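Local coordinates for protein naphthalene dioxygenase large subunit (Rhodococcus sp., PDB 2B1X) that forms the large subunit of a Rieske-type dioxygenase, holding an iron-sulfur cluster in one domain and an iron(III) ion in its catalytic domain, at residues A[174-179]-A[249-254]; A[208-213]-A[322-327]; A[309-314]-A[351-356]; A[316-321]-A[355-360]. All coordinates share one frame; numbering follows the deposited sequence.

Interaction 1: residues A[174-179]-A[249-254]; sequences KFYLDI and HGLGII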
# COMPACT_ATOMS: atom_id res chain seq x y z
N LYS A 174 32.98 25.95 1.89
CA LYS A 174 33.63 25.77 3.19
C LYS A 174 33.68 27.05 4.03
O LYS A 174 33.48 27.01 5.25
CB LYS A 174 35.03 25.15 3.04
CG LYS A 174 34.96 23.71 2.46
CD LYS A 174 36.27 22.91 2.66
CE LYS A 174 37.47 23.54 1.95
NZ LYS A 174 37.15 23.80 0.50
N PHE A 175 33.93 28.19 3.38
CA PHE A 175 33.94 29.52 4.01
C PHE A 175 32.66 29.81 4.82
O PHE A 175 32.72 30.36 5.91
CB PHE A 175 34.13 30.59 2.93
CG PHE A 175 34.12 32.02 3.44
CD1 PHE A 175 32.92 32.70 3.62
CD2 PHE A 175 35.31 32.68 3.71
CE1 PHE A 175 32.92 34.02 4.08
CE2 PHE A 175 35.31 33.99 4.15
CZ PHE A 175 34.12 34.66 4.35
N TYR A 176 31.52 29.39 4.27
CA TYR A 176 30.21 29.64 4.87
C TYR A 176 29.83 28.54 5.85
O TYR A 176 29.24 28.83 6.88
CB TYR A 176 29.15 29.77 3.76
CG TYR A 176 29.48 30.91 2.84
CD1 TYR A 176 30.08 30.69 1.59
CD2 TYR A 176 29.24 32.24 3.23
CE1 TYR A 176 30.42 31.77 0.74
CE2 TYR A 176 29.57 33.30 2.40
CZ TYR A 176 30.15 33.08 1.15
OH TYR A 176 30.50 34.17 0.34
N LEU A 177 30.15 27.30 5.54
CA LEU A 177 29.92 26.20 6.49
C LEU A 177 30.62 26.48 7.83
O LEU A 177 30.07 26.23 8.90
CB LEU A 177 30.41 24.88 5.92
CG LEU A 177 29.60 24.31 4.73
CD1 LEU A 177 30.31 23.03 4.25
CD2 LEU A 177 28.12 24.01 5.08
N ASP A 178 31.83 27.03 7.77
CA ASP A 178 32.56 27.40 9.00
C ASP A 178 31.74 28.30 9.92
O ASP A 178 31.76 28.16 11.14
CB ASP A 178 33.84 28.17 8.66
CG ASP A 178 34.90 27.30 8.01
OD1 ASP A 178 34.72 26.04 7.96
OD2 ASP A 178 35.94 27.82 7.52
N ILE A 179 31.04 29.26 9.31
CA ILE A 179 30.24 30.23 10.04
C ILE A 179 29.14 29.56 10.87
O ILE A 179 28.77 30.05 11.92
CB ILE A 179 29.66 31.25 9.05
CG1 ILE A 179 30.76 32.22 8.59
CG2 ILE A 179 28.49 32.05 9.68
CD1 ILE A 179 30.33 33.16 7.46
N HIS A 249 26.07 24.08 -5.01
CA HIS A 249 25.82 24.55 -3.64
C HIS A 249 25.40 26.01 -3.61
O HIS A 249 25.88 26.83 -4.40
CB HIS A 249 27.04 24.41 -2.73
CG HIS A 249 27.73 23.09 -2.77
ND1 HIS A 249 27.09 21.90 -2.54
CD2 HIS A 249 29.04 22.78 -2.97
CE1 HIS A 249 27.96 20.91 -2.60
NE2 HIS A 249 29.15 21.41 -2.87
N GLY A 250 24.51 26.36 -2.67
CA GLY A 250 24.18 27.76 -2.48
C GLY A 250 23.53 28.00 -1.14
O GLY A 250 23.04 27.05 -0.50
N LEU A 251 23.43 29.27 -0.78
CA LEU A 251 22.84 29.71 0.48
C LEU A 251 22.36 31.16 0.40
O LEU A 251 22.74 31.89 -0.51
CB LEU A 251 23.85 29.64 1.62
CG LEU A 251 25.06 30.57 1.65
CD1 LEU A 251 25.53 30.77 3.10
CD2 LEU A 251 26.21 30.07 0.77
N GLY A 252 21.55 31.56 1.37
CA GLY A 252 21.21 32.97 1.54
C GLY A 252 21.43 33.37 2.98
O GLY A 252 21.29 32.55 3.87
N ILE A 253 21.79 34.64 3.18
CA ILE A 253 22.00 35.21 4.50
C ILE A 253 21.16 36.48 4.60
O ILE A 253 21.28 37.38 3.74
CB ILE A 253 23.51 35.54 4.71
CG1 ILE A 253 24.38 34.33 4.34
CG2 ILE A 253 23.77 36.06 6.16
CD1 ILE A 253 25.89 34.52 4.50
N ILE A 254 20.30 36.54 5.61
CA ILE A 254 19.41 37.68 5.80
C ILE A 254 19.64 38.32 7.18
O ILE A 254 19.78 37.63 8.18
CB ILE A 254 17.93 37.28 5.63
CG1 ILE A 254 17.67 36.73 4.22
CG2 ILE A 254 17.02 38.52 5.89
CD1 ILE A 254 16.23 36.17 4.00
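Tyr-176 OH, at the far end of the ring that packs on Leu-251 and Ile-253, is gripped twice: Trp-408 NE1 donates to it, and it hydrogen-bonds to Pro-411 O. These bonds fix the para end of a buried ring. No hydrogen bond joins 174-179 to 249-254; across the contact the ring meets apolar groups. Both methyls of Leu-251 serve one side of the ring. CD1 of Leu-251 reaches Tyr-176 CB at 3.8 Å, at the root of the side chain, whereas CD2 of Leu-251 lies 4.3 Å from the Tyr-176 ring centroid and 25° off the normal, a CH-pi contact displaced toward the rim. Leu-251 reaches there with CG set between its own backbone N and carbonyl carbon (chi1 68°), and the two side chains meet nearly at a right angle. The opposite face is covered from within the helix by Phe-175, whose CD1 stands 3.5 Å above the plane of the Tyr-176 ring, over its centre. Ile-253 adds a looser touch, with CD1 coming obliquely to Tyr-176 CD2 at 4.2 Å. In the Bet v 1-like catalytic domain, helix 174-181 thus rests on strand 250-254, which lies between strands 293-298 and 240-244; Ile-243 of the latter touches all three contact residues, and Ile-287 of helix 282-288 packs on Ile-253.

Interaction 2: residues A[208-213]-A[322-327]; sequences DNFVGD and TLRLWH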
# COMPACT_ATOMS: atom_id res chain seq x y z
N ASP A 208 15.53 22.57 -3.27
CA ASP A 208 15.22 23.82 -4.03
C ASP A 208 14.80 24.96 -3.09
O ASP A 208 15.22 26.12 -3.23
CB ASP A 208 14.07 23.50 -5.03
CG ASP A 208 13.55 24.72 -5.79
OD1 ASP A 208 12.48 25.31 -5.41
OD2 ASP A 208 14.13 25.16 -6.82
N ASN A 209 13.96 24.61 -2.11
CA ASN A 209 13.45 25.57 -1.16
C ASN A 209 14.55 26.17 -0.27
O ASN A 209 14.64 27.41 -0.13
CB ASN A 209 12.33 24.92 -0.33
CG ASN A 209 11.75 25.86 0.71
OD1 ASN A 209 12.38 26.11 1.70
ND2 ASN A 209 10.55 26.39 0.47
N PHE A 210 15.39 25.31 0.30
CA PHE A 210 16.43 25.78 1.21
C PHE A 210 17.63 26.37 0.48
O PHE A 210 18.29 27.17 1.07
CB PHE A 210 16.89 24.69 2.22
CG PHE A 210 16.07 24.63 3.47
CD1 PHE A 210 14.77 24.13 3.45
CD2 PHE A 210 16.58 25.14 4.68
CE1 PHE A 210 13.99 24.06 4.61
CE2 PHE A 210 15.79 25.12 5.87
CZ PHE A 210 14.48 24.59 5.83
N VAL A 211 17.92 25.96 -0.77
CA VAL A 211 19.11 26.50 -1.47
C VAL A 211 19.00 28.04 -1.71
O VAL A 211 20.00 28.79 -1.68
CB VAL A 211 19.52 25.66 -2.78
CG1 VAL A 211 18.59 25.97 -4.00
CG2 VAL A 211 21.03 25.86 -3.16
N GLY A 212 17.78 28.55 -1.87
CA GLY A 212 17.63 29.91 -2.34
C GLY A 212 16.37 30.65 -1.97
O GLY A 212 16.30 31.84 -2.18
N ASP A 213 15.40 29.97 -1.37
CA ASP A 213 14.03 30.53 -1.35
C ASP A 213 13.60 31.18 -0.03
O ASP A 213 13.21 30.48 0.91
CB ASP A 213 13.04 29.42 -1.76
CG ASP A 213 11.67 29.97 -2.19
OD1 ASP A 213 11.14 30.94 -1.61
OD2 ASP A 213 11.05 29.46 -3.11
N THR A 322 19.46 23.79 12.43
CA THR A 322 19.02 22.49 12.01
C THR A 322 19.70 22.10 10.69
O THR A 322 19.87 22.95 9.80
CB THR A 322 17.44 22.44 11.86
OG1 THR A 322 17.07 21.26 11.16
CG2 THR A 322 16.93 23.53 10.94
N LEU A 323 20.11 20.84 10.61
CA LEU A 323 20.55 20.21 9.37
C LEU A 323 19.49 19.18 9.02
O LEU A 323 18.94 18.54 9.90
CB LEU A 323 21.88 19.47 9.56
CG LEU A 323 23.19 20.18 9.94
CD1 LEU A 323 24.43 19.44 9.41
CD2 LEU A 323 23.25 21.71 9.67
N ARG A 324 19.19 19.00 7.75
CA ARG A 324 18.20 17.99 7.39
C ARG A 324 18.59 17.31 6.08
O ARG A 324 19.15 17.96 5.19
CB ARG A 324 16.79 18.63 7.30
CG ARG A 324 16.76 19.95 6.49
CD ARG A 324 16.86 21.23 7.37
NE ARG A 324 15.98 21.07 8.52
CZ ARG A 324 14.65 21.15 8.46
NH1 ARG A 324 14.05 21.48 7.31
NH2 ARG A 324 13.94 20.93 9.56
N LEU A 325 18.29 16.02 5.98
CA LEU A 325 18.34 15.25 4.76
C LEU A 325 16.98 15.14 4.09
O LEU A 325 15.94 14.85 4.73
CB LEU A 325 18.85 13.84 5.03
CG LEU A 325 20.37 13.76 5.33
CD1 LEU A 325 20.72 12.45 6.00
CD2 LEU A 325 21.19 13.98 4.01
N TRP A 326 16.97 15.36 2.79
CA TRP A 326 15.78 15.05 2.02
C TRP A 326 16.12 13.71 1.40
O TRP A 326 16.69 13.64 0.32
CB TRP A 326 15.50 16.14 0.96
CG TRP A 326 15.63 17.51 1.47
CD1 TRP A 326 16.62 18.44 1.17
CD2 TRP A 326 14.75 18.14 2.41
NE1 TRP A 326 16.38 19.60 1.86
CE2 TRP A 326 15.24 19.46 2.61
CE3 TRP A 326 13.58 17.74 3.09
CZ2 TRP A 326 14.62 20.36 3.48
CZ3 TRP A 326 12.95 18.67 3.95
CH2 TRP A 326 13.49 19.98 4.13
N HIS A 327 15.79 12.64 2.12
CA HIS A 327 16.21 11.31 1.67
C HIS A 327 15.31 10.74 0.54
O HIS A 327 14.12 10.58 0.73
CB HIS A 327 16.32 10.32 2.83
CG HIS A 327 16.90 9.02 2.41
ND1 HIS A 327 16.17 7.85 2.43
CD2 HIS A 327 18.10 8.73 1.87
CE1 HIS A 327 16.92 6.87 1.95
NE2 HIS A 327 18.08 7.38 1.58
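Phe-210 is the residue through which helix 204-212 meets Arg-324 and Trp-326, on strand 318-330 of the antiparallel sheet in the Bet v 1-like catalytic domain. Asp-208 forms a salt bridge with Arg-91 of the second large subunit, and Asn-209 hydrogen-bonds to Tyr-110 of that subunit. Phe-210 itself points to the strand, its side chain about 6 Å from the iron(III) ion. Its CZ lies 3.5 Å from Arg-324 NH1, which comes obliquely to the ring; the ring and guanidinium planes are 37° apart. Phe-210 CD1 comes to 3.8 Å from Trp-326 CZ2, at the edge of the indole and near its plane. The Phe-210 ring and the six-membered ring of Trp-326 have centroids 5.8 Å apart and planes at 48°, an oblique pair. Arg-324 NH1 is pinned by a salt bridge to Glu-369. Last, Asp-213 hydrogen-bonds to His-111 of the second subunit; Arg-91, Tyr-110 and His-111 all belong to the iron-sulfur cluster pocket there, which this helix therefore borders. Arg-324 CG lies over one indole face, 3.6 Å above the Trp-326 plane; bends at chi2 and chi3 then fold the chain, and Arg-324 NE donates to Thr-322 OG1 at 2.9 Å and 158°.

Interaction 3: residues A[309-314]-A[351-356]; sequences MGKDHL and KDESYK
The charged part of the contact is loose: Lys-311 NZ stands 3.9 Å from Glu-353 OE1, a long salt bridge. The carboxylate instead lies nearer the aliphatic end of the lysine, with Glu-353 OE1 at 3.3 Å from Lys-311 CE. The bend at chi2 (-51°) brings the Glu-353 carboxylate nearer the loop than the start of its side chain would suggest. Lys-356 NZ is 5.7 Å from Lys-311 NZ, and the carboxylate near Lys-311 may partly offset its charge.

The apolar part uses the stem of the same lysine. Lys-311 CD packs at 3.8 Å on Lys-356 CB, and Lys-311 CB lies 3.7 Å from the carbonyl carbon of Lys-356, so the chain runs against the helix before its ammonium end is reached. Residues 310-314 belong to the connection between the antiparallel neighbours 302-309 and 318-330, a beta hairpin of the catalytic domain, and helix 348-361 lies beside this connection.

No hydrogen bond joins the two segments; the loop is braced within itself. Leu-314 N donates to Asp-312 OD2 at 2.8 Å and 149°, making an Asx turn; the same oxygen also bonds to Ser-315 OG. Lys-311 O takes a bond from Arg-360 NH1.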
# COMPACT_ATOMS: atom_id res chain seq x y z
N MET A 309 14.22 32.71 15.97
CA MET A 309 12.74 32.56 15.98
C MET A 309 12.20 32.31 17.38
O MET A 309 12.88 31.69 18.22
CB MET A 309 12.29 31.41 15.06
CG MET A 309 11.04 31.73 14.18
SD MET A 309 11.35 31.48 12.42
CE MET A 309 12.42 30.17 12.48
N GLY A 310 10.99 32.83 17.63
CA GLY A 310 10.25 32.56 18.86
C GLY A 310 9.79 31.11 18.99
O GLY A 310 9.55 30.42 17.98
N LYS A 311 9.70 30.63 20.23
CA LYS A 311 9.21 29.27 20.52
C LYS A 311 7.68 29.23 20.63
O LYS A 311 7.08 28.16 20.83
CB LYS A 311 9.87 28.72 21.80
CG LYS A 311 9.34 29.34 23.08
CD LYS A 311 10.02 28.76 24.28
CE LYS A 311 9.88 29.65 25.48
NZ LYS A 311 9.64 28.87 26.70
N ASP A 312 7.07 30.41 20.50
CA ASP A 312 5.61 30.60 20.53
C ASP A 312 5.31 32.08 20.25
O ASP A 312 6.24 32.88 20.10
CB ASP A 312 5.00 30.08 21.85
CG ASP A 312 5.46 30.89 23.07
OD1 ASP A 312 5.69 30.30 24.14
OD2 ASP A 312 5.66 32.11 23.03
N HIS A 313 4.04 32.46 20.19
CA HIS A 313 3.67 33.82 19.79
C HIS A 313 3.95 34.87 20.87
O HIS A 313 3.80 36.07 20.63
CB HIS A 313 2.20 33.86 19.39
CG HIS A 313 1.27 33.45 20.49
ND1 HIS A 313 1.33 32.21 21.09
CD2 HIS A 313 0.27 34.12 21.12
CE1 HIS A 313 0.41 32.13 22.03
NE2 HIS A 313 -0.26 33.27 22.06
N LEU A 314 4.39 34.43 22.05
CA LEU A 314 4.56 35.35 23.16
C LEU A 314 6.02 35.55 23.54
O LEU A 314 6.32 36.26 24.50
CB LEU A 314 3.75 34.85 24.37
CG LEU A 314 2.22 34.70 24.23
CD1 LEU A 314 1.68 34.01 25.46
CD2 LEU A 314 1.51 36.07 24.00
N LYS A 351 20.42 25.95 25.47
CA LYS A 351 20.14 24.69 24.75
C LYS A 351 18.64 24.37 24.72
O LYS A 351 18.07 24.08 23.67
CB LYS A 351 20.91 23.52 25.37
CG LYS A 351 22.43 23.58 25.16
CD LYS A 351 23.12 22.27 25.61
CE LYS A 351 24.64 22.42 25.73
NZ LYS A 351 25.32 21.14 26.02
N ASP A 352 17.99 24.49 25.88
CA ASP A 352 16.55 24.29 25.99
C ASP A 352 15.74 25.32 25.18
O ASP A 352 14.81 24.96 24.45
CB ASP A 352 16.11 24.34 27.45
CG ASP A 352 14.67 23.87 27.63
OD1 ASP A 352 14.35 22.74 27.18
OD2 ASP A 352 13.78 24.55 28.16
N GLU A 353 16.09 26.58 25.33
CA GLU A 353 15.43 27.65 24.56
C GLU A 353 15.58 27.48 23.07
O GLU A 353 14.63 27.70 22.32
CB GLU A 353 15.95 29.04 24.97
CG GLU A 353 15.43 29.56 26.30
CD GLU A 353 13.91 29.50 26.43
OE1 GLU A 353 13.19 29.82 25.45
OE2 GLU A 353 13.43 29.13 27.52
N SER A 354 16.77 27.11 22.63
CA SER A 354 17.05 26.98 21.20
C SER A 354 16.29 25.76 20.60
O SER A 354 15.77 25.82 19.49
CB SER A 354 18.57 26.83 20.99
OG SER A 354 18.89 26.57 19.65
N TYR A 355 16.23 24.69 21.38
CA TYR A 355 15.46 23.49 21.09
C TYR A 355 13.98 23.78 20.92
O TYR A 355 13.37 23.30 19.95
CB TYR A 355 15.67 22.49 22.24
CG TYR A 355 14.61 21.40 22.40
CD1 TYR A 355 14.32 20.51 21.36
CD2 TYR A 355 13.94 21.25 23.60
CE1 TYR A 355 13.35 19.50 21.54
CE2 TYR A 355 12.99 20.25 23.79
CZ TYR A 355 12.70 19.37 22.74
OH TYR A 355 11.78 18.38 22.92
N LYS A 356 13.38 24.53 21.84
CA LYS A 356 11.97 24.90 21.71
C LYS A 356 11.72 25.84 20.49
O LYS A 356 10.72 25.71 19.79
CB LYS A 356 11.42 25.49 23.01
CG LYS A 356 11.53 24.59 24.28
CD LYS A 356 10.76 23.26 24.10
CE LYS A 356 10.65 22.43 25.38
NZ LYS A 356 10.01 23.18 26.56

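Interaction 4: residues A[316-321]-A[355-360]; sequences APTAFL and YKSYLR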
# COMPACT_ATOMS: atom_id res chain seq x y z
N ALA A 316 10.36 36.10 23.01
CA ALA A 316 11.50 36.66 22.27
C ALA A 316 12.22 35.53 21.55
O ALA A 316 12.34 34.41 22.07
CB ALA A 316 12.46 37.36 23.22
N PRO A 317 12.73 35.83 20.36
CA PRO A 317 13.35 34.80 19.53
C PRO A 317 14.69 34.31 20.08
O PRO A 317 15.42 35.03 20.75
CB PRO A 317 13.53 35.49 18.18
CG PRO A 317 13.60 36.93 18.48
CD PRO A 317 12.75 37.16 19.71
N THR A 318 15.00 33.05 19.81
CA THR A 318 16.34 32.54 20.00
C THR A 318 16.81 31.76 18.76
O THR A 318 16.00 31.28 17.96
CB THR A 318 16.59 31.90 21.45
OG1 THR A 318 17.27 30.65 21.40
CG2 THR A 318 15.31 31.68 22.25
N ALA A 319 18.12 31.77 18.55
CA ALA A 319 18.76 31.14 17.42
C ALA A 319 18.74 29.62 17.55
O ALA A 319 18.91 29.05 18.63
CB ALA A 319 20.21 31.64 17.29
N PHE A 320 18.53 28.95 16.42
CA PHE A 320 18.68 27.49 16.41
C PHE A 320 19.31 27.09 15.10
O PHE A 320 19.20 27.82 14.11
CB PHE A 320 17.34 26.80 16.64
CG PHE A 320 16.32 27.03 15.52
CD1 PHE A 320 16.31 26.22 14.37
CD2 PHE A 320 15.35 28.01 15.65
CE1 PHE A 320 15.36 26.40 13.38
CE2 PHE A 320 14.40 28.22 14.65
CZ PHE A 320 14.40 27.40 13.51
N LEU A 321 19.99 25.95 15.12
CA LEU A 321 20.56 25.36 13.93
C LEU A 321 19.91 24.00 13.66
O LEU A 321 19.81 23.16 14.57
CB LEU A 321 22.09 25.18 14.09
CG LEU A 321 22.79 24.42 12.95
CD1 LEU A 321 22.68 25.22 11.63
CD2 LEU A 321 24.25 24.11 13.30
N TYR A 355 16.23 24.69 21.38
CA TYR A 355 15.46 23.49 21.09
C TYR A 355 13.98 23.78 20.92
O TYR A 355 13.37 23.30 19.95
CB TYR A 355 15.67 22.49 22.24
CG TYR A 355 14.61 21.40 22.40
CD1 TYR A 355 14.32 20.51 21.36
CD2 TYR A 355 13.94 21.25 23.60
CE1 TYR A 355 13.35 19.50 21.54
CE2 TYR A 355 12.99 20.25 23.79
CZ TYR A 355 12.70 19.37 22.74
OH TYR A 355 11.78 18.38 22.92
N LYS A 356 13.38 24.53 21.84
CA LYS A 356 11.97 24.90 21.71
C LYS A 356 11.72 25.84 20.49
O LYS A 356 10.72 25.71 19.79
CB LYS A 356 11.42 25.49 23.01
CG LYS A 356 11.53 24.59 24.28
CD LYS A 356 10.76 23.26 24.10
CE LYS A 356 10.65 22.43 25.38
NZ LYS A 356 10.01 23.18 26.56
N SER A 357 12.64 26.76 20.24
CA SER A 357 12.50 27.63 19.06
C SER A 357 12.50 26.82 17.76
O SER A 357 11.66 27.07 16.88
CB SER A 357 13.59 28.68 19.06
OG SER A 357 13.25 29.64 20.02
N TYR A 358 13.43 25.89 17.64
CA TYR A 358 13.45 24.94 16.53
C TYR A 358 12.15 24.10 16.45
O TYR A 358 11.58 23.90 15.36
CB TYR A 358 14.63 23.97 16.70
CG TYR A 358 14.47 22.64 15.94
CD1 TYR A 358 14.63 22.60 14.55
CD2 TYR A 358 14.16 21.45 16.61
CE1 TYR A 358 14.47 21.42 13.84
CE2 TYR A 358 14.00 20.22 15.88
CZ TYR A 358 14.18 20.24 14.50
OH TYR A 358 14.05 19.05 13.79
N LEU A 359 11.72 23.57 17.61
CA LEU A 359 10.72 22.50 17.62
C LEU A 359 9.33 22.99 17.19
O LEU A 359 8.60 22.25 16.48
CB LEU A 359 10.66 21.83 19.00
CG LEU A 359 9.85 20.55 19.16
CD1 LEU A 359 10.44 19.39 18.38
CD2 LEU A 359 9.69 20.21 20.61
N ARG A 360 8.98 24.22 17.57
CA ARG A 360 7.63 24.76 17.31
C ARG A 360 7.52 25.40 15.94
O ARG A 360 6.39 25.67 15.48
CB ARG A 360 7.19 25.75 18.41
CG ARG A 360 6.65 25.05 19.67
CD ARG A 360 7.78 24.51 20.55
NE ARG A 360 7.39 24.06 21.88
CZ ARG A 360 7.28 24.86 22.95
NH1 ARG A 360 7.51 26.17 22.86
NH2 ARG A 360 6.95 24.31 24.12
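A helix laid across the antiparallel sheet of the Bet v 1-like catalytic domain makes this contact: the axes of 318-321 and 355-360 approach to 7.3 Å and cross at -70°. Phe-320 carries most of it by setting its ring flat on the helix backbone. Tyr-358 CA lies 3.6 Å from the Phe-320 ring centroid, almost on the ring normal, which makes a centred CH-pi contact. Tyr-358 N is also over a face, 3.5 Å from Phe-320 CD2. At the distal part of the ring, Phe-320 CE2 comes obliquely to Ser-357 O at 3.7 Å.

Tyr-358 then turns from backbone packing to aromatic packing. With CG anti to its own N (chi1 158°), its side chain leaves past the Phe-320 ring, CB passing 3.6 Å from Phe-320 CD1. The edge of Tyr-358 is turned toward the face of Phe-320 in an offset edge-to-face pair, centroids 5.9 Å apart and planes at 65°. Its hydroxyl hydrogen-bonds to Ser-338 OG, fixing the far end on strand 333-343. On the preceding residue, Ser-357 OG lies 3.7 Å from Thr-318 CG2, a van der Waals touch; the stronger polar partner of that hydroxyl is Met-309 O.

Tyr-355 and Arg-360 hydrogen-bond to Asp-68 of the small subunit. Helix 348-361 is thereby stitched to three adjacent strands, 302-309 through Met-309, 318-330 through Phe-320 and 333-343 through Ser-338.

All four contacts belong to the catalytic domain. Interactions 1, 2 and 4 are buried and rest mainly on aromatic packing against one antiparallel sheet, with a guanidinium in interaction 2 and helix backbone in interaction 4; interaction 3 is a surface contact and relies on a lysine stem with a long ion pair. Interactions 2 and 4 share strand 318-330 and touch where Thr-322 CB meets Tyr-358 CE1 at 3.7 Å. Interactions 3 and 4 share helix 348-361, their centres about 4 Å apart, and both border the small subunit, whereas interaction 2 borders the second large subunit. Interaction 1 adjoins interaction 2 through Gly-250 and Val-211, and its segments touch no other chain of the assembly.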